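Local coordinates for ferric uptake regulation protein (Pseudomonas aeruginosa PAO1, PDB 6H1C) that probably represses iron-uptake genes as a metal-dependent transcriptional regulator that binds DNA through a winged helix-turn-helix domain, at residues B[2-7]-B[17-22]; B[29-34]-B[78-83]. The protein carries 2 engineered substitutions. All coordinates share one frame; numbering follows the deposited sequence.

Contact 1 of 2, residues B[2-7]-B[17-22]; sequences VENSEL and PRVKIL. With ZN (zinc ion), chain V.
E3 and N4 bring the flat groups of helix 3-7 up to helix 17-22: the E3 carboxylate turns OE2 to a zinc ion, and ND2 is the N4 amide atom nearest V19. L22 lies along the stem of E3: L22 CD2 is 3.5 Å from E3 CB, and L22 CG is 3.6 Å from E3 CG. The E3 chain bends at chi2 (72°), carrying the carboxylate past L22 to the metal. OE2 of E3 binds this zinc at 2.0 Å while OE1 of E3 stays 3.6 Å from it, so the carboxylate grips with one oxygen. D26, further along helix 16-26, is the other protein ligand. N4 ND2 lies near V19 CG2, while the other methyl of V19, CG1, reaches E3 CB. One turn on, L7 spreads two methyls: CD1 lies 3.6 Å from R18 CB, and CD2 passes L22 CD2 at 3.8 Å. The extended R18 chain takes its guanidinium off to K13 O and to G11 O of the second subunit. F61 of helix 51-63 backs L22. The axes of the short helical segments pass 10.1 Å apart, their N-to-C directions 117° from each other, an apolar helix-helix joint in a Fur-type winged-helix domain, next to the zinc site of E3 and D26.

Contact 2 of 2, residues B[29-34]-B[78-83]; sequences EQRHMS and VFELAD. With ZN (zinc ion), chain S.
H32 and E80 run alongside each other to one zinc ion, with the imidazole and carboxylate planes 80° apart. NE2 of H32 binds the zinc at 2.1 Å; E80 binds through OE2 at a rather short 1.7 Å, with E80 OE1 a more distant 2.8 Å from the metal. E80 CG sits anti to the backbone N (chi1 -175°) and the chain stays extended, so the carboxylate is held out to the metal, which H89 and E100 also bind. The H32 ring has R31 CB over one face, offset toward the rim, while V78 CG1 comes up at its edge and lies 3.5 Å from H32 CB. Strand 78-81 belongs to the two-stranded wing of the winged helix, paired with 67-70, and M33 joins its other side through a single antiparallel bridge: F79 N to M33 O is 2.9 Å and nearly straight at 174°, its return bond weak. Beyond the bridge, on the R31 and L81 side, one water accepts a hydrogen bond from L81 N and donates to R31 O. R31 crosses E80 obliquely with chi3 bent, and its NH1 makes weak salt-bridge bonds to E80 OE2 and to D83 OD1. D83 meets R31 head on, with the exact placement of R31 NH2 against D83 doubtful.

Contact 1 lies toward the periphery, its centre about 15 Å from that of the chain, whereas the centre of contact 2 is only about 4 Å from it, where H32 and E80 share a zinc with H89 and E100. Both are partly buried. Their centres are about 15 Å apart and the two contacts do not touch, their nearest atoms about 5 Å apart. They share helix 51-63 as a backing: F61 supports contact 1, while L58 and E62 meet F79 of contact 2. Both carry zinc, but differently. In 2-7/17-22 the metal is held from one end of an apolar helix pair, by E3 of one segment, with no hydrogen bond across; in 29-34/78-83 it is shared by both segments, alongside backbone bonds, a water and charged groups.

Contact 1 of 2, residues B[2-7]-B[17-22]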
# COMPACT_ATOMS: atom_id res chain seq x y z
N VAL B 2 3.91 -16.11 26.19
CA VAL B 2 2.67 -15.89 26.94
C VAL B 2 1.90 -14.77 26.24
O VAL B 2 2.17 -13.58 26.45
CB VAL B 2 2.94 -15.57 28.41
CG1 VAL B 2 1.84 -14.67 28.96
CG2 VAL B 2 3.04 -16.86 29.21
N GLU B 3 0.92 -15.16 25.43
CA GLU B 3 0.20 -14.20 24.61
C GLU B 3 -0.37 -13.07 25.45
O GLU B 3 -0.35 -11.90 25.03
CB GLU B 3 -0.92 -14.90 23.83
CG GLU B 3 -0.41 -15.87 22.77
CD GLU B 3 0.18 -17.13 23.36
OE1 GLU B 3 -0.26 -17.54 24.46
OE2 GLU B 3 1.09 -17.71 22.73
N ASN B 4 -0.86 -13.40 26.64
CA ASN B 4 -1.59 -12.43 27.45
C ASN B 4 -0.66 -11.39 28.06
O ASN B 4 -1.03 -10.22 28.20
CB ASN B 4 -2.37 -13.17 28.54
CG ASN B 4 -3.05 -14.43 28.01
OD1 ASN B 4 -2.38 -15.45 27.75
ND2 ASN B 4 -4.37 -14.38 27.86
N SER B 5 0.54 -11.80 28.44
CA SER B 5 1.54 -10.81 28.82
C SER B 5 1.93 -9.94 27.63
O SER B 5 2.20 -8.74 27.79
CB SER B 5 2.75 -11.51 29.41
OG SER B 5 3.79 -10.59 29.70
N GLU B 6 1.96 -10.52 26.44
CA GLU B 6 2.33 -9.73 25.27
C GLU B 6 1.26 -8.70 24.94
O GLU B 6 1.57 -7.53 24.69
CB GLU B 6 2.60 -10.66 24.08
CG GLU B 6 3.95 -11.32 24.15
CD GLU B 6 5.06 -10.34 24.51
OE1 GLU B 6 4.98 -9.16 24.11
OE2 GLU B 6 6.01 -10.75 25.22
N LEU B 7 -0.00 -9.11 24.96
CA LEU B 7 -1.07 -8.18 24.64
C LEU B 7 -1.12 -7.03 25.63
O LEU B 7 -1.51 -5.91 25.28
CB LEU B 7 -2.41 -8.90 24.60
CG LEU B 7 -2.45 -10.00 23.54
CD1 LEU B 7 -3.88 -10.39 23.25
CD2 LEU B 7 -1.75 -9.51 22.29
N PRO B 17 -10.15 -13.49 19.90
CA PRO B 17 -9.50 -13.47 18.58
C PRO B 17 -8.05 -13.02 18.66
O PRO B 17 -7.19 -13.59 17.97
CB PRO B 17 -10.37 -12.50 17.77
CG PRO B 17 -10.98 -11.61 18.80
CD PRO B 17 -11.22 -12.48 20.00
N ARG B 18 -7.75 -12.01 19.48
CA ARG B 18 -6.36 -11.59 19.61
C ARG B 18 -5.50 -12.73 20.15
O ARG B 18 -4.36 -12.91 19.71
CB ARG B 18 -6.27 -10.35 20.50
CG ARG B 18 -6.98 -9.14 19.92
CD ARG B 18 -6.93 -7.93 20.86
NE ARG B 18 -7.33 -6.70 20.17
CZ ARG B 18 -7.60 -5.53 20.76
NH1 ARG B 18 -7.50 -5.39 22.08
NH2 ARG B 18 -7.95 -4.49 20.02
N VAL B 19 -6.04 -13.54 21.06
CA VAL B 19 -5.20 -14.62 21.60
C VAL B 19 -5.11 -15.79 20.65
O VAL B 19 -4.08 -16.47 20.58
CB VAL B 19 -5.72 -15.07 22.98
CG1 VAL B 19 -4.77 -16.08 23.57
CG2 VAL B 19 -5.87 -13.87 23.91
N LYS B 20 -6.18 -16.06 19.89
CA LYS B 20 -6.13 -17.19 18.96
C LYS B 20 -5.15 -16.93 17.83
O LYS B 20 -4.38 -17.82 17.44
CB LYS B 20 -7.51 -17.47 18.39
CG LYS B 20 -8.55 -17.91 19.38
CD LYS B 20 -9.78 -18.38 18.60
CE LYS B 20 -10.94 -18.75 19.50
NZ LYS B 20 -12.22 -18.72 18.72
N ILE B 21 -5.16 -15.71 17.29
CA ILE B 21 -4.30 -15.39 16.16
C ILE B 21 -2.84 -15.36 16.59
O ILE B 21 -1.95 -15.79 15.85
CB ILE B 21 -4.73 -14.07 15.52
CG1 ILE B 21 -5.93 -14.30 14.59
CG2 ILE B 21 -3.57 -13.48 14.76
CD1 ILE B 21 -6.93 -13.17 14.55
N LEU B 22 -2.57 -14.84 17.79
CA LEU B 22 -1.20 -14.77 18.28
C LEU B 22 -0.65 -16.15 18.58
O LEU B 22 0.53 -16.42 18.32
CB LEU B 22 -1.14 -13.89 19.52
CG LEU B 22 0.24 -13.60 20.11
CD1 LEU B 22 1.14 -12.99 19.06
CD2 LEU B 22 0.10 -12.66 21.30
ZN ZN V . 1.73 -19.58 22.28

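Contact 2 of 2, residues B[29-34]-B[78-83]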
# COMPACT_ATOMS: atom_id res chain seq x y z
N GLU B 29 3.97 -23.21 11.46
CA GLU B 29 5.06 -23.95 10.85
C GLU B 29 5.84 -23.07 9.87
O GLU B 29 7.06 -22.98 9.95
CB GLU B 29 4.51 -25.20 10.15
CG GLU B 29 5.51 -25.97 9.30
CD GLU B 29 6.40 -26.91 10.10
OE1 GLU B 29 6.35 -26.86 11.35
OE2 GLU B 29 7.14 -27.70 9.47
N GLN B 30 5.13 -22.40 8.96
CA GLN B 30 5.76 -21.47 8.03
C GLN B 30 5.93 -20.11 8.69
O GLN B 30 5.06 -19.65 9.43
CB GLN B 30 4.92 -21.34 6.75
CG GLN B 30 3.50 -20.85 6.97
CD GLN B 30 2.74 -20.61 5.66
OE1 GLN B 30 3.27 -20.02 4.72
NE2 GLN B 30 1.49 -21.07 5.61
N ARG B 31 7.07 -19.47 8.42
CA ARG B 31 7.39 -18.23 9.12
C ARG B 31 6.74 -17.01 8.47
O ARG B 31 6.42 -16.05 9.18
CB ARG B 31 8.90 -18.03 9.19
CG ARG B 31 9.29 -16.74 9.92
CD ARG B 31 10.79 -16.49 9.95
NE ARG B 31 11.32 -16.56 11.31
CZ ARG B 31 11.15 -15.62 12.23
NH1 ARG B 31 10.45 -14.53 11.94
NH2 ARG B 31 11.67 -15.78 13.43
N HIS B 32 6.54 -17.02 7.15
CA HIS B 32 6.00 -15.88 6.41
C HIS B 32 4.60 -16.22 5.95
O HIS B 32 4.42 -16.99 5.01
CB HIS B 32 6.85 -15.53 5.20
CG HIS B 32 8.29 -15.32 5.53
ND1 HIS B 32 9.24 -16.29 5.34
CD2 HIS B 32 8.93 -14.25 6.07
CE1 HIS B 32 10.42 -15.82 5.73
NE2 HIS B 32 10.26 -14.59 6.18
N MET B 33 3.61 -15.60 6.57
CA MET B 33 2.22 -15.95 6.30
C MET B 33 1.46 -14.75 5.79
O MET B 33 1.56 -13.66 6.36
CB MET B 33 1.57 -16.50 7.57
CG MET B 33 2.19 -17.78 8.08
SD MET B 33 1.23 -18.51 9.42
CE MET B 33 -0.18 -19.11 8.50
N SER B 34 0.69 -14.95 4.72
CA SER B 34 -0.33 -13.99 4.33
C SER B 34 -1.47 -13.96 5.35
O SER B 34 -1.63 -14.86 6.18
CB SER B 34 -0.88 -14.34 2.96
OG SER B 34 -1.83 -15.38 3.07
N VAL B 78 3.01 -9.86 3.86
CA VAL B 78 3.54 -10.97 4.65
C VAL B 78 3.63 -10.51 6.09
O VAL B 78 4.13 -9.41 6.36
CB VAL B 78 4.91 -11.41 4.12
CG1 VAL B 78 5.59 -12.29 5.13
CG2 VAL B 78 4.76 -12.12 2.79
N PHE B 79 3.15 -11.31 7.02
CA PHE B 79 3.33 -10.97 8.42
C PHE B 79 4.25 -11.99 9.08
O PHE B 79 4.31 -13.16 8.69
CB PHE B 79 2.01 -10.90 9.16
CG PHE B 79 1.07 -9.91 8.58
CD1 PHE B 79 0.31 -10.23 7.48
CD2 PHE B 79 0.96 -8.65 9.12
CE1 PHE B 79 -0.54 -9.33 6.93
CE2 PHE B 79 0.10 -7.74 8.57
CZ PHE B 79 -0.66 -8.08 7.48
N GLU B 80 4.98 -11.52 10.08
CA GLU B 80 6.14 -12.24 10.57
C GLU B 80 6.31 -11.80 12.01
O GLU B 80 6.28 -10.60 12.29
CB GLU B 80 7.36 -11.88 9.74
CG GLU B 80 8.63 -12.62 10.03
CD GLU B 80 9.69 -12.32 8.99
OE1 GLU B 80 9.39 -11.54 8.08
OE2 GLU B 80 10.81 -12.84 9.06
N LEU B 81 6.40 -12.77 12.91
CA LEU B 81 6.68 -12.43 14.29
C LEU B 81 7.92 -11.55 14.35
O LEU B 81 8.92 -11.81 13.67
CB LEU B 81 6.87 -13.69 15.12
CG LEU B 81 5.57 -14.36 15.55
CD1 LEU B 81 5.88 -15.62 16.34
CD2 LEU B 81 4.72 -13.38 16.36
N ALA B 82 7.83 -10.47 15.13
CA ALA B 82 8.88 -9.46 15.23
C ALA B 82 10.05 -9.93 16.10
O ALA B 82 10.33 -9.37 17.15
CB ALA B 82 8.32 -8.15 15.75
N ASP B 83 10.73 -10.97 15.65
CA ASP B 83 11.99 -11.35 16.25
C ASP B 83 13.14 -10.90 15.34
O ASP B 83 12.94 -10.37 14.24
CB ASP B 83 12.02 -12.84 16.53
CG ASP B 83 11.77 -13.66 15.30
OD1 ASP B 83 12.00 -13.15 14.19
OD2 ASP B 83 11.34 -14.83 15.43
ZN ZN S . 11.27 -13.51 7.61
O HOH W 1 6.26 -15.66 12.08